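Side-chain contacts in type-2Aa cytolytic delta-endotoxin (PDB 1CBY), which kills the larvae of dipteran insects by forming pores in the epithelial cell membrane of the midgut: residues Q56-A61 with V234-V239; E136-G141 with Y169-S174. One frame throughout, in Å; residues are numbered along the deposited sequence.

Contact 1 of 2, residues Q56-A61 with V234-V239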
# COMPACT_ATOMS: atom_id res chain seq x y z
N GLN A 56 -1.72 -10.48 -16.43
CA GLN A 56 -2.16 -9.53 -17.45
C GLN A 56 -1.91 -8.10 -16.97
O GLN A 56 -1.42 -7.26 -17.73
CB GLN A 56 -3.64 -9.72 -17.76
CG GLN A 56 -4.20 -8.76 -18.79
CD GLN A 56 -5.66 -9.04 -19.11
OE1 GLN A 56 -6.29 -9.91 -18.51
NE2 GLN A 56 -6.20 -8.30 -20.07
N ALA A 57 -2.26 -7.83 -15.72
CA ALA A 57 -2.08 -6.51 -15.14
C ALA A 57 -0.60 -6.12 -15.11
O ALA A 57 -0.23 -4.99 -15.46
CB ALA A 57 -2.65 -6.49 -13.73
N LEU A 58 0.24 -7.06 -14.71
CA LEU A 58 1.67 -6.85 -14.62
C LEU A 58 2.26 -6.56 -16.00
O LEU A 58 3.14 -5.70 -16.14
CB LEU A 58 2.34 -8.07 -13.98
CG LEU A 58 3.52 -7.83 -13.03
CD1 LEU A 58 3.28 -6.61 -12.15
CD2 LEU A 58 3.73 -9.07 -12.19
N HIS A 59 1.76 -7.24 -17.02
CA HIS A 59 2.22 -7.02 -18.38
C HIS A 59 1.90 -5.60 -18.80
O HIS A 59 2.78 -4.86 -19.26
CB HIS A 59 1.56 -8.00 -19.34
CG HIS A 59 2.29 -9.30 -19.46
ND1 HIS A 59 2.59 -10.07 -18.36
CD2 HIS A 59 2.79 -9.90 -20.57
CE1 HIS A 59 3.26 -11.11 -18.82
NE2 HIS A 59 3.40 -11.05 -20.16
N LEU A 60 0.65 -5.20 -18.61
CA LEU A 60 0.20 -3.85 -18.97
C LEU A 60 0.99 -2.79 -18.21
O LEU A 60 1.38 -1.77 -18.77
CB LEU A 60 -1.30 -3.71 -18.70
CG LEU A 60 -2.21 -4.43 -19.70
CD1 LEU A 60 -3.55 -4.80 -19.07
CD2 LEU A 60 -2.41 -3.55 -20.92
N ALA A 61 1.26 -3.06 -16.94
CA ALA A 61 2.03 -2.13 -16.11
C ALA A 61 3.43 -1.92 -16.71
O ALA A 61 3.83 -0.78 -16.98
CB ALA A 61 2.13 -2.65 -14.69
N VAL A 234 6.80 -17.20 -9.98
CA VAL A 234 8.13 -16.63 -10.24
C VAL A 234 8.25 -16.24 -11.71
O VAL A 234 8.77 -15.17 -12.03
CB VAL A 234 9.27 -17.61 -9.87
CG1 VAL A 234 10.61 -16.97 -10.15
CG2 VAL A 234 9.16 -18.03 -8.41
N ASP A 235 7.73 -17.08 -12.59
CA ASP A 235 7.78 -16.80 -14.02
C ASP A 235 7.13 -15.45 -14.28
O ASP A 235 7.63 -14.66 -15.08
CB ASP A 235 7.03 -17.88 -14.81
CG ASP A 235 7.72 -19.23 -14.79
OD1 ASP A 235 8.61 -19.46 -13.94
OD2 ASP A 235 7.37 -20.08 -15.64
N ILE A 236 6.05 -15.19 -13.57
CA ILE A 236 5.33 -13.93 -13.72
C ILE A 236 6.22 -12.73 -13.42
O ILE A 236 6.32 -11.81 -14.23
CB ILE A 236 4.04 -13.90 -12.85
CG1 ILE A 236 3.05 -14.96 -13.34
CG2 ILE A 236 3.39 -12.52 -12.89
CD1 ILE A 236 1.76 -15.02 -12.56
N PHE A 237 6.91 -12.76 -12.29
CA PHE A 237 7.77 -11.65 -11.92
C PHE A 237 9.11 -11.56 -12.66
O PHE A 237 9.89 -10.64 -12.43
CB PHE A 237 7.97 -11.61 -10.40
CG PHE A 237 6.71 -11.26 -9.65
CD1 PHE A 237 5.81 -12.25 -9.27
CD2 PHE A 237 6.40 -9.94 -9.35
CE1 PHE A 237 4.63 -11.93 -8.61
CE2 PHE A 237 5.22 -9.61 -8.70
CZ PHE A 237 4.33 -10.60 -8.33
N ASN A 238 9.38 -12.52 -13.53
CA ASN A 238 10.62 -12.52 -14.32
C ASN A 238 10.44 -11.72 -15.60
O ASN A 238 11.42 -11.42 -16.29
CB ASN A 238 11.05 -13.94 -14.68
CG ASN A 238 11.87 -14.61 -13.59
OD1 ASN A 238 12.30 -15.75 -13.75
ND2 ASN A 238 12.10 -13.91 -12.49
N VAL A 239 9.19 -11.43 -15.95
CA VAL A 239 8.89 -10.67 -17.16
C VAL A 239 9.52 -9.28 -17.08
O VAL A 239 9.47 -8.63 -16.04
CB VAL A 239 7.35 -10.55 -17.37
CG1 VAL A 239 7.04 -9.72 -18.61
CG2 VAL A 239 6.71 -11.93 -17.48

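Contact 2 of 2, residues E136-G141 with Y169-S174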
# COMPACT_ATOMS: atom_id res chain seq x y z
N GLU A 136 -8.35 7.39 -3.35
CA GLU A 136 -8.21 8.59 -2.54
C GLU A 136 -6.92 8.57 -1.72
O GLU A 136 -6.19 9.57 -1.67
CB GLU A 136 -9.41 8.77 -1.62
CG GLU A 136 -9.55 10.18 -1.06
CD GLU A 136 -10.71 10.32 -0.12
OE1 GLU A 136 -10.92 9.41 0.71
OE2 GLU A 136 -11.42 11.34 -0.19
N ALA A 137 -6.63 7.43 -1.10
CA ALA A 137 -5.42 7.28 -0.30
C ALA A 137 -4.19 7.56 -1.17
O ALA A 137 -3.30 8.32 -0.78
CB ALA A 137 -5.35 5.89 0.27
N THR A 138 -4.16 6.98 -2.37
CA THR A 138 -3.06 7.18 -3.31
C THR A 138 -2.92 8.66 -3.69
O THR A 138 -1.81 9.19 -3.71
CB THR A 138 -3.28 6.33 -4.58
OG1 THR A 138 -3.17 4.93 -4.26
CG2 THR A 138 -2.27 6.66 -5.65
N ILE A 139 -4.04 9.33 -3.95
CA ILE A 139 -4.01 10.74 -4.32
C ILE A 139 -3.44 11.56 -3.17
O ILE A 139 -2.57 12.41 -3.38
CB ILE A 139 -5.40 11.28 -4.73
CG1 ILE A 139 -5.93 10.48 -5.92
CG2 ILE A 139 -5.31 12.74 -5.15
CD1 ILE A 139 -4.96 10.41 -7.07
N LYS A 140 -3.89 11.28 -1.95
CA LYS A 140 -3.39 11.98 -0.78
C LYS A 140 -1.88 11.80 -0.66
O LYS A 140 -1.15 12.73 -0.33
CB LYS A 140 -4.06 11.45 0.49
CG LYS A 140 -5.53 11.81 0.66
CD LYS A 140 -6.04 11.26 1.99
CE LYS A 140 -7.48 11.64 2.25
NZ LYS A 140 -7.93 11.05 3.55
N GLY A 141 -1.42 10.58 -0.95
CA GLY A 141 -0.00 10.26 -0.86
C GLY A 141 0.85 10.99 -1.89
O GLY A 141 2.07 11.02 -1.77
N TYR A 169 5.42 12.57 -10.15
CA TYR A 169 4.87 11.47 -9.36
C TYR A 169 4.12 10.57 -10.32
O TYR A 169 3.17 11.00 -10.97
CB TYR A 169 3.95 12.01 -8.28
CG TYR A 169 3.75 11.06 -7.13
CD1 TYR A 169 2.96 9.92 -7.27
CD2 TYR A 169 4.33 11.31 -5.89
CE1 TYR A 169 2.76 9.05 -6.20
CE2 TYR A 169 4.13 10.45 -4.81
CZ TYR A 169 3.34 9.32 -4.98
OH TYR A 169 3.12 8.48 -3.92
N ASN A 170 4.58 9.33 -10.45
CA ASN A 170 3.97 8.37 -11.36
C ASN A 170 3.18 7.32 -10.60
O ASN A 170 3.69 6.71 -9.65
CB ASN A 170 5.04 7.69 -12.21
CG ASN A 170 5.94 8.69 -12.92
OD1 ASN A 170 5.48 9.71 -13.44
ND2 ASN A 170 7.24 8.40 -12.93
N ILE A 171 1.95 7.10 -11.05
CA ILE A 171 1.02 6.15 -10.45
C ILE A 171 0.42 5.30 -11.56
O ILE A 171 0.31 5.75 -12.70
CB ILE A 171 -0.15 6.90 -9.75
CG1 ILE A 171 0.38 7.80 -8.64
CG2 ILE A 171 -1.15 5.91 -9.17
CD1 ILE A 171 -0.67 8.75 -8.08
N LEU A 172 0.06 4.05 -11.25
CA LEU A 172 -0.57 3.19 -12.24
C LEU A 172 -1.64 2.38 -11.55
O LEU A 172 -1.37 1.65 -10.59
CB LEU A 172 0.43 2.25 -12.93
CG LEU A 172 -0.22 1.38 -14.01
CD1 LEU A 172 0.47 1.56 -15.35
CD2 LEU A 172 -0.24 -0.08 -13.60
N PHE A 173 -2.88 2.54 -12.01
CA PHE A 173 -4.01 1.83 -11.47
C PHE A 173 -4.36 0.71 -12.44
O PHE A 173 -4.29 0.89 -13.66
CB PHE A 173 -5.23 2.75 -11.34
CG PHE A 173 -5.08 3.85 -10.32
CD1 PHE A 173 -5.06 3.57 -8.97
CD2 PHE A 173 -5.00 5.18 -10.72
CE1 PHE A 173 -4.97 4.60 -8.02
CE2 PHE A 173 -4.90 6.21 -9.78
CZ PHE A 173 -4.88 5.92 -8.43
N SER A 174 -4.71 -0.45 -11.91
CA SER A 174 -5.12 -1.58 -12.73
C SER A 174 -6.34 -2.17 -12.01
O SER A 174 -6.23 -2.67 -10.89
CB SER A 174 -3.98 -2.60 -12.82
OG SER A 174 -4.23 -3.56 -13.82
O HOH W 1 0.41 7.39 -3.08

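Contact 1 of 2, residues Q56-A61 with V234-V239
Leu58 meets Ile236 and Phe237 of helix 233-237 through a single methyl, CD2, which serves both neighbours at once. Leu58 CD2 lies 3.5 Å from Ile236 CG2. The same methyl stands over one face of the Phe237 ring, 4.1 Å from its centroid, a CH-pi contact offset toward the rim near CE2. The Phe237 side chain leaves its backbone away from helix 54-63, yet the ring comes back to receive that methyl. A second CH-pi contact joins His59 and Val239: Val239 CG1 stands over a face of the imidazole, 4.3 Å from its centroid, while Val239 CG2 comes within 3.8 Å of His59 CE1. With CG beside its own backbone N (chi1 -87°), the imidazole is carried toward Val239. Further out, Phe47 of strand 44-48 packs on Leu58, Ser38 OG is hydrogen-bonded to Phe237 O, and Ile31 and Pro51 of the second subunit pack on Leu58 and Phe237. Ser38 marks the N-terminal processing stop of this dimeric protoxin. With no polar pair between the segments, helix 233-237 and the loop after it join helix 54-63, at the subunit interface, by shape fit and CH-pi contact; a weak His59 ND1 to Asn55 O bond ties the imidazole to its own helix.

Contact 2 of 2, residues E136-G141 with Y169-S174
Thr138, the residue with the most surface buried here, meets Ile171 and Phe173 through its methyl. Thr138 CG2 touches Ile171 CD1 tip to tip at 3.6 Å, and Thr138 CG2 also approaches Phe173 CZ at 3.9 Å. Placing CG2 anti to the backbone N turns this branch to the strand, whereas Thr138 OG1, beside the N (chi1 -67°), is hydrogen-bonded to Ser134 O one helical turn back. Phe173 comes from the opposite direction to Thr138, and one face of its ring is covered near the rim by Ile171 CG2, 3.7 Å above the plane. The local axes of helix 136-141 and strand 169-174 are nearly antiparallel (171°) and 10.5 Å apart at closest approach. Helix 129-141 packs on one face of the mixed sheet in this alpha/beta toxin fold. From that face Tyr169, Ile171 and Phe173, alternate residues of the strand, all project toward the helix. At the Tyr169 end the link becomes polar: one water donates to Thr138 O at 2.9 Å and to Tyr169 OH at 3.0 Å. Gln149 OE1 and Asn44 OD1 both lie in hydrogen-bonding position to that hydroxyl and would compete for its one proton, Gln149 being the stronger partner, while Gly141 O accepts from Gln149 NE2.

Overall arrangement
Contact 2 is nested in sequence within the loop closed by contact 1, and their centres are about 20 Å apart. They nevertheless touch: Ala57 CB lies 3.3 Å from Ser174 OG, and Ala61 CB lies 3.7 Å from Leu172 CD2. Leu172 and Ser174 point from strand 165-175 to the face opposite the one covered by helix 129-141, so helices 54-63 and 129-141 pack on the two sides of this strand. Contact 1 lies near the processing stops, the Phe237 side chain about 6 Å from that of Ser38 and the Ile236 side chain about 10 Å from that of Ser228, the C-terminal stop; contact 2, its centre about 4 Å from the chain centre, lies away from them. Both reach the second subunit, contact 2 through a salt bridge from Lys140 to Asp147 of the second subunit.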